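Local coordinates for stage III sporulation protein AB (Bacillus subtilis, PDB 6BS9), which is essential for sporulation and is probably part of the secretion system assembled between mother cell and forespore, this piece forming an all-helical domain of the protein, at residues 93-98 with 105-110; 54-59 with 68-73. All coordinates share one frame; numbering follows the deposited sequence.

Contact 1. Residues 93-98 with 105-110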
loop_
_atom_site.group_PDB
_atom_site.type_symbol
_atom_site.label_atom_id
_atom_site.label_comp_id
_atom_site.label_asym_id
_atom_site.label_seq_id
_atom_site.Cartn_x
_atom_site.Cartn_y
_atom_site.Cartn_z
ATOM N N GLY A 93 2.456 -5.014 -5.239
ATOM C CA GLY A 93 2.153 -6.446 -5.158
ATOM C C GLY A 93 3.117 -7.323 -5.949
ATOM O O GLY A 93 3.620 -8.299 -5.427
ATOM N N GLU A 94 3.362 -6.965 -7.201
ATOM C CA GLU A 94 4.251 -7.688 -8.116
ATOM C C GLU A 94 5.631 -7.782 -7.476
ATOM O O GLU A 94 6.236 -8.860 -7.401
ATOM C CB GLU A 94 4.266 -6.978 -9.500
ATOM C CG GLU A 94 2.854 -6.654 -10.088
ATOM C CD GLU A 94 2.311 -7.440 -11.294
ATOM O OE1 GLU A 94 1.481 -6.814 -12.054
ATOM O OE2 GLU A 94 2.620 -8.659 -11.466
ATOM N N THR A 95 6.037 -6.713 -6.806
ATOM C CA THR A 95 7.246 -6.692 -6.041
ATOM C C THR A 95 7.390 -7.713 -4.936
ATOM O O THR A 95 8.504 -8.084 -4.525
ATOM C CB THR A 95 7.402 -5.254 -5.443
ATOM O OG1 THR A 95 7.672 -4.327 -6.492
ATOM C CG2 THR A 95 8.482 -5.131 -4.393
ATOM N N LEU A 96 6.292 -8.120 -4.333
ATOM C CA LEU A 96 6.367 -9.097 -3.226
ATOM C C LEU A 96 6.837 -10.449 -3.699
ATOM O O LEU A 96 7.177 -11.318 -2.881
ATOM C CB LEU A 96 4.990 -9.180 -2.503
ATOM C CG LEU A 96 4.538 -7.824 -1.942
ATOM C CD1 LEU A 96 3.118 -7.835 -1.456
ATOM C CD2 LEU A 96 5.440 -7.361 -0.844
ATOM N N GLY A 97 6.646 -10.671 -4.990
ATOM C CA GLY A 97 7.067 -11.890 -5.638
ATOM C C GLY A 97 8.417 -11.888 -6.279
ATOM O O GLY A 97 8.767 -12.863 -6.912
ATOM N N ILE A 98 9.188 -10.818 -6.095
ATOM C CA ILE A 98 10.584 -10.782 -6.499
ATOM C C ILE A 98 11.448 -11.582 -5.496
ATOM O O ILE A 98 11.493 -11.276 -4.325
ATOM C CB ILE A 98 11.075 -9.312 -6.688
ATOM C CG1 ILE A 98 10.266 -8.636 -7.801
ATOM C CG2 ILE A 98 12.563 -9.257 -7.041
ATOM C CD1 ILE A 98 10.606 -7.166 -7.990
ATOM N N GLN A 105 13.892 -5.114 -2.636
ATOM C CA GLN A 105 14.031 -3.943 -1.791
ATOM C C GLN A 105 13.974 -2.641 -2.602
ATOM O O GLN A 105 13.265 -1.708 -2.231
ATOM C CB GLN A 105 15.354 -4.053 -1.020
ATOM C CG GLN A 105 15.385 -3.253 0.245
ATOM C CD GLN A 105 16.225 -2.018 0.143
ATOM O OE1 GLN A 105 17.455 -2.073 0.290
ATOM N NE2 GLN A 105 15.571 -0.866 -0.030
ATOM N N LYS A 106 14.725 -2.588 -3.708
ATOM C CA LYS A 106 14.774 -1.413 -4.542
ATOM C C LYS A 106 13.445 -1.186 -5.233
ATOM O O LYS A 106 13.039 -0.028 -5.380
ATOM C CB LYS A 106 15.977 -1.457 -5.530
ATOM C CG LYS A 106 17.310 -1.561 -4.819
ATOM C CD LYS A 106 17.549 -0.351 -3.884
ATOM C CE LYS A 106 18.875 -0.475 -3.136
ATOM N NZ LYS A 106 19.057 0.698 -2.249
ATOM N N HIS A 107 12.739 -2.256 -5.601
ATOM C CA HIS A 107 11.407 -2.061 -6.212
ATOM C C HIS A 107 10.360 -1.596 -5.179
ATOM O O HIS A 107 9.466 -0.813 -5.524
ATOM C CB HIS A 107 10.960 -3.290 -7.025
ATOM C CG HIS A 107 11.603 -3.383 -8.375
ATOM N ND1 HIS A 107 11.042 -2.819 -9.500
ATOM C CD2 HIS A 107 12.816 -3.820 -8.758
ATOM C CE1 HIS A 107 11.864 -2.939 -10.532
ATOM N NE2 HIS A 107 12.947 -3.558 -10.109
ATOM N N ILE A 108 10.521 -1.989 -3.914
ATOM C CA ILE A 108 9.661 -1.445 -2.856
ATOM C C ILE A 108 9.935 0.007 -2.653
ATOM O O ILE A 108 8.994 0.825 -2.583
ATOM C CB ILE A 108 9.795 -2.161 -1.518
ATOM C CG1 ILE A 108 9.326 -3.607 -1.679
ATOM C CG2 ILE A 108 8.956 -1.432 -0.466
ATOM C CD1 ILE A 108 9.483 -4.519 -0.468
ATOM N N LYS A 109 11.220 0.368 -2.632
ATOM C CA LYS A 109 11.579 1.798 -2.527
ATOM C C LYS A 109 10.983 2.602 -3.678
ATOM O O LYS A 109 10.497 3.720 -3.473
ATOM C CB LYS A 109 13.083 1.938 -2.471
ATOM C CG LYS A 109 13.552 3.350 -2.205
ATOM C CD LYS A 109 15.044 3.434 -2.275
ATOM C CE LYS A 109 15.596 4.819 -1.865
ATOM N NZ LYS A 109 17.092 4.867 -1.932
ATOM N N LEU A 110 10.999 2.043 -4.893
ATOM C CA LEU A 110 10.405 2.731 -6.082
ATOM C C LEU A 110 8.922 2.999 -5.938
ATOM O O LEU A 110 8.476 4.098 -6.236
ATOM C CB LEU A 110 10.600 1.899 -7.350
ATOM C CG LEU A 110 10.041 2.404 -8.677
ATOM C CD1 LEU A 110 10.527 3.789 -9.019
ATOM C CD2 LEU A 110 10.412 1.465 -9.822
#

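Contact 2. Residues 54-59 with 68-73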
loop_
_atom_site.group_PDB
_atom_site.type_symbol
_atom_site.label_atom_id
_atom_site.label_comp_id
_atom_site.label_asym_id
_atom_site.label_seq_id
_atom_site.Cartn_x
_atom_site.Cartn_y
_atom_site.Cartn_z
ATOM N N SER A 54 -4.088 -8.955 5.496
ATOM C CA SER A 54 -3.814 -9.842 6.637
ATOM C C SER A 54 -4.674 -11.085 6.633
ATOM O O SER A 54 -4.195 -12.187 6.714
ATOM C CB SER A 54 -4.042 -9.078 7.947
ATOM O OG SER A 54 -3.842 -9.912 9.052
ATOM N N ASP A 55 -5.979 -10.916 6.458
ATOM C CA ASP A 55 -6.849 -12.074 6.304
ATOM C C ASP A 55 -6.394 -13.003 5.162
ATOM O O ASP A 55 -6.432 -14.191 5.287
ATOM C CB ASP A 55 -8.295 -11.615 6.008
ATOM C CG ASP A 55 -8.930 -10.919 7.168
ATOM O OD1 ASP A 55 -8.424 -11.059 8.322
ATOM O OD2 ASP A 55 -9.945 -10.203 6.934
ATOM N N GLN A 56 -6.066 -12.443 4.011
ATOM C CA GLN A 56 -5.830 -13.258 2.810
ATOM C C GLN A 56 -4.593 -14.049 3.030
ATOM O O GLN A 56 -4.550 -15.191 2.684
ATOM C CB GLN A 56 -5.683 -12.396 1.532
ATOM C CG GLN A 56 -6.937 -12.087 0.723
ATOM C CD GLN A 56 -7.854 -13.272 0.609
ATOM O OE1 GLN A 56 -8.854 -13.352 1.315
ATOM N NE2 GLN A 56 -7.511 -14.204 -0.257
ATOM N N LEU A 57 -3.570 -13.409 3.560
ATOM C CA LEU A 57 -2.340 -14.099 3.884
ATOM C C LEU A 57 -2.505 -15.182 4.918
ATOM O O LEU A 57 -2.037 -16.298 4.746
ATOM C CB LEU A 57 -1.359 -13.145 4.506
ATOM C CG LEU A 57 -0.684 -12.198 3.577
ATOM C CD1 LEU A 57 -0.104 -11.031 4.356
ATOM C CD2 LEU A 57 0.373 -12.928 2.756
ATOM N N ASP A 58 -3.243 -14.882 5.979
ATOM C CA ASP A 58 -3.269 -15.787 7.102
ATOM C C ASP A 58 -3.921 -17.121 6.733
ATOM O O ASP A 58 -3.358 -18.178 6.997
ATOM C CB ASP A 58 -3.962 -15.155 8.302
ATOM C CG ASP A 58 -3.536 -15.793 9.620
ATOM O OD1 ASP A 58 -2.339 -16.074 9.713
ATOM O OD2 ASP A 58 -4.319 -16.061 10.548
ATOM N N LYS A 59 -5.103 -17.018 6.119
ATOM C CA LYS A 59 -5.989 -18.102 5.686
ATOM C C LYS A 59 -5.992 -18.071 4.185
ATOM O O LYS A 59 -6.804 -17.426 3.504
ATOM C CB LYS A 59 -7.382 -17.918 6.345
ATOM C CG LYS A 59 -7.502 -18.640 7.684
ATOM C CD LYS A 59 -8.694 -18.149 8.484
ATOM C CE LYS A 59 -8.964 -19.087 9.660
ATOM N NZ LYS A 59 -10.085 -18.586 10.497
ATOM N N TRP A 68 -2.096 -9.614 -1.943
ATOM C CA TRP A 68 -2.129 -8.181 -2.128
ATOM C C TRP A 68 -3.054 -7.707 -3.281
ATOM O O TRP A 68 -3.898 -6.805 -3.089
ATOM C CB TRP A 68 -0.742 -7.643 -2.363
ATOM C CG TRP A 68 -0.759 -6.220 -2.489
ATOM C CD1 TRP A 68 -0.788 -5.481 -3.653
ATOM C CD2 TRP A 68 -0.829 -5.268 -1.427
ATOM N NE1 TRP A 68 -0.765 -4.115 -3.365
ATOM C CE2 TRP A 68 -0.820 -3.966 -2.013
ATOM C CE3 TRP A 68 -0.880 -5.365 -0.020
ATOM C CZ2 TRP A 68 -0.905 -2.820 -1.238
ATOM C CZ3 TRP A 68 -0.923 -4.205 0.747
ATOM C CH2 TRP A 68 -0.915 -2.980 0.151
ATOM N N GLU A 69 -2.904 -8.330 -4.436
ATOM C CA GLU A 69 -3.719 -7.996 -5.610
ATOM C C GLU A 69 -5.194 -8.148 -5.317
ATOM O O GLU A 69 -5.981 -7.258 -5.629
ATOM C CB GLU A 69 -3.387 -8.847 -6.843
ATOM C CG GLU A 69 -2.703 -8.048 -7.919
ATOM C CD GLU A 69 -1.199 -8.112 -7.885
ATOM O OE1 GLU A 69 -0.711 -9.194 -8.287
ATOM O OE2 GLU A 69 -0.558 -7.071 -7.537
ATOM N N GLN A 70 -5.554 -9.260 -4.695
ATOM C CA GLN A 70 -6.942 -9.536 -4.325
ATOM C C GLN A 70 -7.470 -8.484 -3.339
ATOM O O GLN A 70 -8.552 -7.983 -3.498
ATOM C CB GLN A 70 -7.049 -10.954 -3.752
ATOM C CG GLN A 70 -8.230 -11.767 -4.259
ATOM C CD GLN A 70 -8.221 -13.229 -3.784
ATOM O OE1 GLN A 70 -9.176 -13.689 -3.124
ATOM N NE2 GLN A 70 -7.140 -13.978 -4.115
ATOM N N SER A 71 -6.675 -8.117 -2.340
ATOM C CA SER A 71 -7.123 -7.147 -1.370
ATOM C C SER A 71 -7.270 -5.785 -1.972
ATOM O O SER A 71 -8.223 -5.054 -1.720
ATOM C CB SER A 71 -6.154 -7.088 -0.182
ATOM O OG SER A 71 -5.842 -8.378 0.300
ATOM N N LEU A 72 -6.344 -5.470 -2.823
ATOM C CA LEU A 72 -6.418 -4.221 -3.537
ATOM C C LEU A 72 -7.716 -4.031 -4.370
ATOM O O LEU A 72 -8.337 -2.950 -4.344
ATOM C CB LEU A 72 -5.153 -4.084 -4.399
ATOM C CG LEU A 72 -4.982 -2.816 -5.215
ATOM C CD1 LEU A 72 -4.891 -1.603 -4.287
ATOM C CD2 LEU A 72 -3.733 -2.966 -6.093
ATOM N N LYS A 73 -8.079 -5.041 -5.145
ATOM C CA LYS A 73 -9.299 -4.998 -5.993
ATOM C C LYS A 73 -10.548 -4.917 -5.155
ATOM O O LYS A 73 -11.506 -4.206 -5.465
ATOM C CB LYS A 73 -9.371 -6.218 -6.927
ATOM C CG LYS A 73 -8.283 -6.221 -8.025
ATOM C CD LYS A 73 -8.577 -7.157 -9.204
ATOM C CE LYS A 73 -7.787 -8.476 -9.286
ATOM N NZ LYS A 73 -6.784 -8.554 -10.397
#

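Contact 1. Residues 93-98 with 105-110
T95 and I108 bring two methyl-bearing side chains together toward the C-terminal end of helix 83-95, where helix 101-128 passes beside it. In the aliphatic part of the contact CG2 of T95 lies 3.2 Å from CG1 of I108, unusually short and so to be read with caution, and 3.8 Å from the backbone N of I108. For T95, chi1 of -69° sets OG1 beside the backbone N and leaves CG2 anti to it, aimed at the neighbouring helix. I108 also packs against E21 and M25 of helix 2-26, a third helix at this junction.

The polar branch of T95 plays a different part. OG1 is hydrogen-bonded to O of Q91, one turn back in its own helix, and meets the other segment through CB of H107 at 3.5 Å, a van der Waals contact. The backbone O of T95 accepts a bond from NE2 of Q104, a direct polar tie to helix 101-128.

At the outer side, I98 extends CD1 to the base of the H107 side chain, 3.9 Å from CG and 4.0 Å from CB. The two side chains cross at about a right angle, and the methyl reaches the imidazole obliquely. A sulfate ion lies near the side chain of I98. A type I beta turn spans T95 to I98 and forms part of the connection between the two helices, which run antiparallel, as in a helical hairpin.

Contact 2. Residues 54-59 with 68-73
Q56 meets Q70 and S71 across an antiparallel helical hairpin, in which helix 46-58 and helix 64-75 follow each other in the chain; here the meeting side chains are all polar. The CA atoms of Q56 and S71 are 7.5 Å apart, close for two helices, and S71 also rests on A52 and F53.

Q56 leaves its helix toward the partner: chi1 (-91°) carries CG to S71, and the bend at chi2 (-41°) then turns the terminal amide to Q70. Its CG lies 3.9 Å from OG of S71, a loose contact of a methylene with a hydroxyl whose hydrogen bond goes to O of A67 in the preceding turn. The OG of S71, beside its own backbone N, is thus tied back to its helix.

Q70 is extended beyond CG, and its side chain crosses that of Q56 at about a right angle, with the two amide planes 45° apart. Although the amides are neighbours, the angle is poor for a hydrogen bond; NE2 of Q56 instead donates to OD2 of D62 in the connecting loop. Without the amide, as with an alanine here, D62 would probably lose this donor and a gap would open over S71 and beside Q70. The amides come nearest where NE2 of Q56 lies 3.4 Å from OE1 of Q70 and 3.7 Å from its CD.

How the contacts relate
The two contacts lie in series along the chain: contact 2 joins helices 46-58 and 64-75, and contact 1 follows, joining helices 83-95 and 101-128. Their centres are about 17 Å apart, yet they touch, because helices 64-75 and 83-95 are neighbours both in sequence and in space. CA of G93 packs 3.4 Å from CD1 of W68, and CD1 of L96 lies 4.0 Å from CB of W68. The W68 indole, edge-to-face with F53 and F92 and bonded through NE1 to O of L89, links the two hairpins. Both therefore belong to a single helical domain, with its core shared between successive hairpins.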